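Long-range contact in (S)-ureidoglycine--glyoxylate transaminase (Bacillus subtilis, PDB 3ISL), which catalyses the pyridoxal-phosphate-dependent transfer of an amino group from (S)-ureidoglycine to glyoxylate, yielding oxalurate and glycine in purine catabolism: residues T176-V184 with E289-H297. Sequence-based numbering, arbitrary orientation.
Sequences TIGGCEVKV and ETRFERHRH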
loop_
_atom_site.group_PDB
_atom_site.type_symbol
_atom_site.label_atom_id
_atom_site.label_comp_id
_atom_site.label_asym_id
_atom_site.label_seq_id
_atom_site.Cartn_x
_atom_site.Cartn_y
_atom_site.Cartn_z
ATOM N N THR A 176 0.218 -18.727 4.547
ATOM C CA THR A 176 0.518 -20.046 3.944
ATOM C C THR A 176 0.931 -19.912 2.466
ATOM O O THR A 176 1.692 -20.723 1.971
ATOM C CB THR A 176 -0.653 -21.039 4.044
ATOM O OG1 THR A 176 -1.782 -20.396 3.490
ATOM C CG2 THR A 176 -0.948 -21.336 5.513
ATOM N N ILE A 177 0.463 -18.876 1.769
ATOM C CA ILE A 177 0.719 -18.883 0.328
ATOM C C ILE A 177 2.242 -18.872 0.052
ATOM O O ILE A 177 3.007 -18.067 0.667
ATOM C CB ILE A 177 0.050 -17.640 -0.359
ATOM C CG1 ILE A 177 -0.081 -17.819 -1.917
ATOM C CG2 ILE A 177 0.770 -16.248 0.065
ATOM C CD1 ILE A 177 -0.782 -19.163 -2.392
ATOM N N GLY A 178 2.692 -19.733 -0.888
ATOM C CA GLY A 178 4.113 -19.882 -1.246
ATOM C C GLY A 178 4.981 -20.688 -0.255
ATOM O O GLY A 178 6.181 -20.879 -0.478
ATOM N N GLY A 179 4.363 -21.185 0.801
ATOM C CA GLY A 179 5.077 -21.941 1.852
ATOM C C GLY A 179 4.463 -23.304 2.135
ATOM O O GLY A 179 5.188 -24.280 2.365
ATOM N N CYS A 180 3.136 -23.338 2.147
ATOM C CA CYS A 180 2.325 -24.537 2.360
ATOM C C CYS A 180 1.375 -24.633 1.200
ATOM O O CYS A 180 0.963 -23.598 0.629
ATOM C CB CYS A 180 1.436 -24.451 3.646
ATOM S SG CYS A 180 2.325 -23.759 5.087
ATOM N N GLU A 181 0.903 -25.852 0.948
ATOM C CA GLU A 181 0.018 -26.081 -0.179
ATOM C C GLU A 181 -1.159 -25.155 -0.070
ATOM O O GLU A 181 -1.786 -25.119 0.958
ATOM C CB GLU A 181 -0.532 -27.502 -0.115
ATOM C CG GLU A 181 0.028 -28.379 -1.129
ATOM C CD GLU A 181 -0.687 -29.698 -1.088
ATOM O OE1 GLU A 181 -1.802 -29.773 -0.478
ATOM O OE2 GLU A 181 -0.103 -30.668 -1.619
ATOM N N VAL A 182 -1.454 -24.417 -1.124
ATOM C CA VAL A 182 -2.794 -23.842 -1.259
ATOM C C VAL A 182 -3.397 -24.175 -2.610
ATOM O O VAL A 182 -2.790 -23.949 -3.622
ATOM C CB VAL A 182 -3.013 -22.386 -0.671
ATOM C CG1 VAL A 182 -1.833 -21.768 -0.020
ATOM C CG2 VAL A 182 -4.013 -21.451 -1.415
ATOM N N LYS A 183 -4.572 -24.781 -2.625
ATOM C CA LYS A 183 -5.032 -25.251 -3.908
ATOM C C LYS A 183 -6.408 -24.654 -4.099
ATOM O O LYS A 183 -7.395 -25.234 -3.663
ATOM C CB LYS A 183 -5.009 -26.817 -3.941
ATOM C CG LYS A 183 -3.650 -27.470 -3.602
ATOM C CD LYS A 183 -3.878 -29.046 -3.461
ATOM C CE LYS A 183 -2.760 -29.896 -4.118
ATOM N NZ LYS A 183 -3.082 -31.473 -3.990
ATOM N N VAL A 184 -6.492 -23.469 -4.695
ATOM C CA VAL A 184 -7.783 -22.871 -4.749
ATOM C C VAL A 184 -8.827 -23.568 -5.611
ATOM O O VAL A 184 -9.991 -23.627 -5.183
ATOM C CB VAL A 184 -7.874 -21.273 -4.817
ATOM C CG1 VAL A 184 -6.720 -20.493 -4.094
ATOM C CG2 VAL A 184 -8.397 -20.728 -6.144
ATOM N N GLU A 289 5.882 -27.539 -5.349
ATOM C CA GLU A 289 6.069 -28.751 -4.528
ATOM C C GLU A 289 7.473 -28.879 -3.879
ATOM O O GLU A 289 7.562 -29.141 -2.681
ATOM C CB GLU A 289 5.638 -30.025 -5.274
ATOM C CG GLU A 289 4.389 -30.673 -4.615
ATOM C CD GLU A 289 3.118 -30.348 -5.308
ATOM O OE1 GLU A 289 2.719 -29.185 -5.286
ATOM O OE2 GLU A 289 2.474 -31.273 -5.879
ATOM N N THR A 290 8.546 -28.598 -4.648
ATOM C CA THR A 290 9.911 -28.457 -4.122
ATOM C C THR A 290 9.954 -27.420 -3.009
ATOM O O THR A 290 10.460 -27.677 -1.918
ATOM C CB THR A 290 10.907 -28.055 -5.249
ATOM O OG1 THR A 290 10.815 -29.012 -6.276
ATOM C CG2 THR A 290 12.385 -28.011 -4.791
ATOM N N ARG A 291 9.423 -26.228 -3.264
ATOM C CA ARG A 291 9.369 -25.241 -2.212
ATOM C C ARG A 291 8.621 -25.698 -0.970
ATOM O O ARG A 291 9.100 -25.444 0.124
ATOM C CB ARG A 291 8.797 -23.911 -2.739
ATOM C CG ARG A 291 8.855 -22.815 -1.781
ATOM C CD ARG A 291 8.635 -21.520 -2.554
ATOM N NE ARG A 291 8.721 -20.276 -1.788
ATOM C CZ ARG A 291 9.725 -19.382 -1.922
ATOM N NH1 ARG A 291 10.739 -19.635 -2.739
ATOM N NH2 ARG A 291 9.701 -18.227 -1.262
ATOM N N PHE A 292 7.469 -26.355 -1.102
ATOM C CA PHE A 292 6.777 -26.823 0.135
ATOM C C PHE A 292 7.590 -27.857 0.901
ATOM O O PHE A 292 7.608 -27.868 2.161
ATOM C CB PHE A 292 5.390 -27.439 -0.140
ATOM C CG PHE A 292 4.453 -26.564 -0.992
ATOM C CD1 PHE A 292 4.486 -25.158 -0.922
ATOM C CD2 PHE A 292 3.528 -27.169 -1.846
ATOM C CE1 PHE A 292 3.637 -24.362 -1.715
ATOM C CE2 PHE A 292 2.663 -26.371 -2.646
ATOM C CZ PHE A 292 2.701 -24.974 -2.544
ATOM N N GLU A 293 8.231 -28.757 0.148
ATOM C CA GLU A 293 9.101 -29.782 0.749
ATOM C C GLU A 293 10.332 -29.116 1.434
ATOM O O GLU A 293 10.746 -29.514 2.536
ATOM C CB GLU A 293 9.547 -30.819 -0.311
ATOM C CG GLU A 293 10.724 -31.661 0.176
ATOM C CD GLU A 293 10.311 -32.557 1.343
ATOM O OE1 GLU A 293 11.157 -32.867 2.230
ATOM O OE2 GLU A 293 9.112 -32.954 1.368
ATOM N N ARG A 294 10.870 -28.066 0.811
ATOM C CA ARG A 294 11.981 -27.340 1.413
ATOM C C ARG A 294 11.570 -26.673 2.757
ATOM O O ARG A 294 12.343 -26.591 3.692
ATOM C CB ARG A 294 12.469 -26.310 0.370
ATOM C CG ARG A 294 13.752 -25.520 0.725
ATOM C CD ARG A 294 13.455 -24.161 1.294
ATOM N NE ARG A 294 12.925 -23.242 0.272
ATOM C CZ ARG A 294 12.743 -21.941 0.435
ATOM N NH1 ARG A 294 13.012 -21.399 1.595
ATOM N NH2 ARG A 294 12.211 -21.208 -0.582
ATOM N N HIS A 295 10.342 -26.158 2.828
ATOM C CA HIS A 295 9.832 -25.589 4.091
ATOM C C HIS A 295 9.704 -26.723 5.154
ATOM O O HIS A 295 10.083 -26.540 6.291
ATOM C CB HIS A 295 8.519 -24.834 3.863
ATOM C CG HIS A 295 8.731 -23.443 3.274
ATOM N ND1 HIS A 295 9.140 -23.233 1.965
ATOM C CD2 HIS A 295 8.630 -22.209 3.835
ATOM C CE1 HIS A 295 9.271 -21.928 1.750
ATOM N NE2 HIS A 295 9.003 -21.293 2.882
ATOM N N ARG A 296 9.173 -27.863 4.774
ATOM C CA ARG A 296 9.184 -29.017 5.687
ATOM C C ARG A 296 10.557 -29.477 6.169
ATOM O O ARG A 296 10.779 -29.818 7.382
ATOM C CB ARG A 296 8.472 -30.172 5.024
ATOM C CG ARG A 296 6.934 -29.904 4.969
ATOM C CD ARG A 296 6.176 -31.202 4.672
ATOM N NE ARG A 296 6.588 -31.785 3.382
ATOM C CZ ARG A 296 6.075 -31.433 2.189
ATOM N NH1 ARG A 296 5.123 -30.481 2.075
ATOM N NH2 ARG A 296 6.511 -32.045 1.098
ATOM N N HIS A 297 11.504 -29.533 5.240
ATOM C CA HIS A 297 12.839 -29.965 5.622
ATOM C C HIS A 297 13.399 -29.087 6.809
ATOM O O HIS A 297 13.869 -29.602 7.871
ATOM C CB HIS A 297 13.726 -29.891 4.360
ATOM C CG HIS A 297 15.141 -30.323 4.592
ATOM N ND1 HIS A 297 16.225 -29.616 4.115
ATOM C CD2 HIS A 297 15.651 -31.408 5.235
ATOM C CE1 HIS A 297 17.336 -30.241 4.454
ATOM N NE2 HIS A 297 17.016 -31.301 5.169
HETATM O O HOH W 1 5.455 -26.645 3.629
#
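With chi1 at -173°, R291 sets its CG opposite the backbone N and runs an extended chain to G178, whereas F292 (chi1 -51°) and H295 place CG anti to the carbonyl carbon, bringing the F292 ring to G179-E181 and the H295 ring to G179. This is a loop-on-helix contact in a class-V (fold type I) aminotransferase: 176-184, between sheet strands 168-172 and 191-193, meets one side of helix 288-308. R291 NE donates to G178 O at 2.9 Å; the acceptor lies at the edge of the guanidinium, in its plane, but the bond is bent, 139° at the hydrogen. C199 O on NH2 and the E286 carboxylate on NH1 also hold that guanidinium. E286 also pairs with R294, probably offsetting the charge where R291 NH1 and R294 NH2 sit close. The backbone of C180 and E181 runs across one face of the F292 ring, with E181 N over its centre. E181 CA stands 3.9 Å from the centroid of the F292 ring in a CH-pi contact, and E181 CG touches F292 CE2 at 3.6 Å, the two side chains crossing nearly at right angles. G179 CA lies over the H295 ring in a second CH-pi contact, 4.0 Å from its centroid and almost on the normal. H295 is held at both nitrogens: ND1 donates to R291 O one turn back, and NE2 accepts a hydrogen bond from G368 N. R291 O also accepts the helical bond from H295 N, on the opposite face of its plane to ND1. The contact is largely buried; G179 lies about 8 Å from the side chain of K198, the cofactor-attachment lysine, unlinked here. A single water bridges the two backbones, donating to G179 O at 2.7 Å and to F292 O at 2.9 Å.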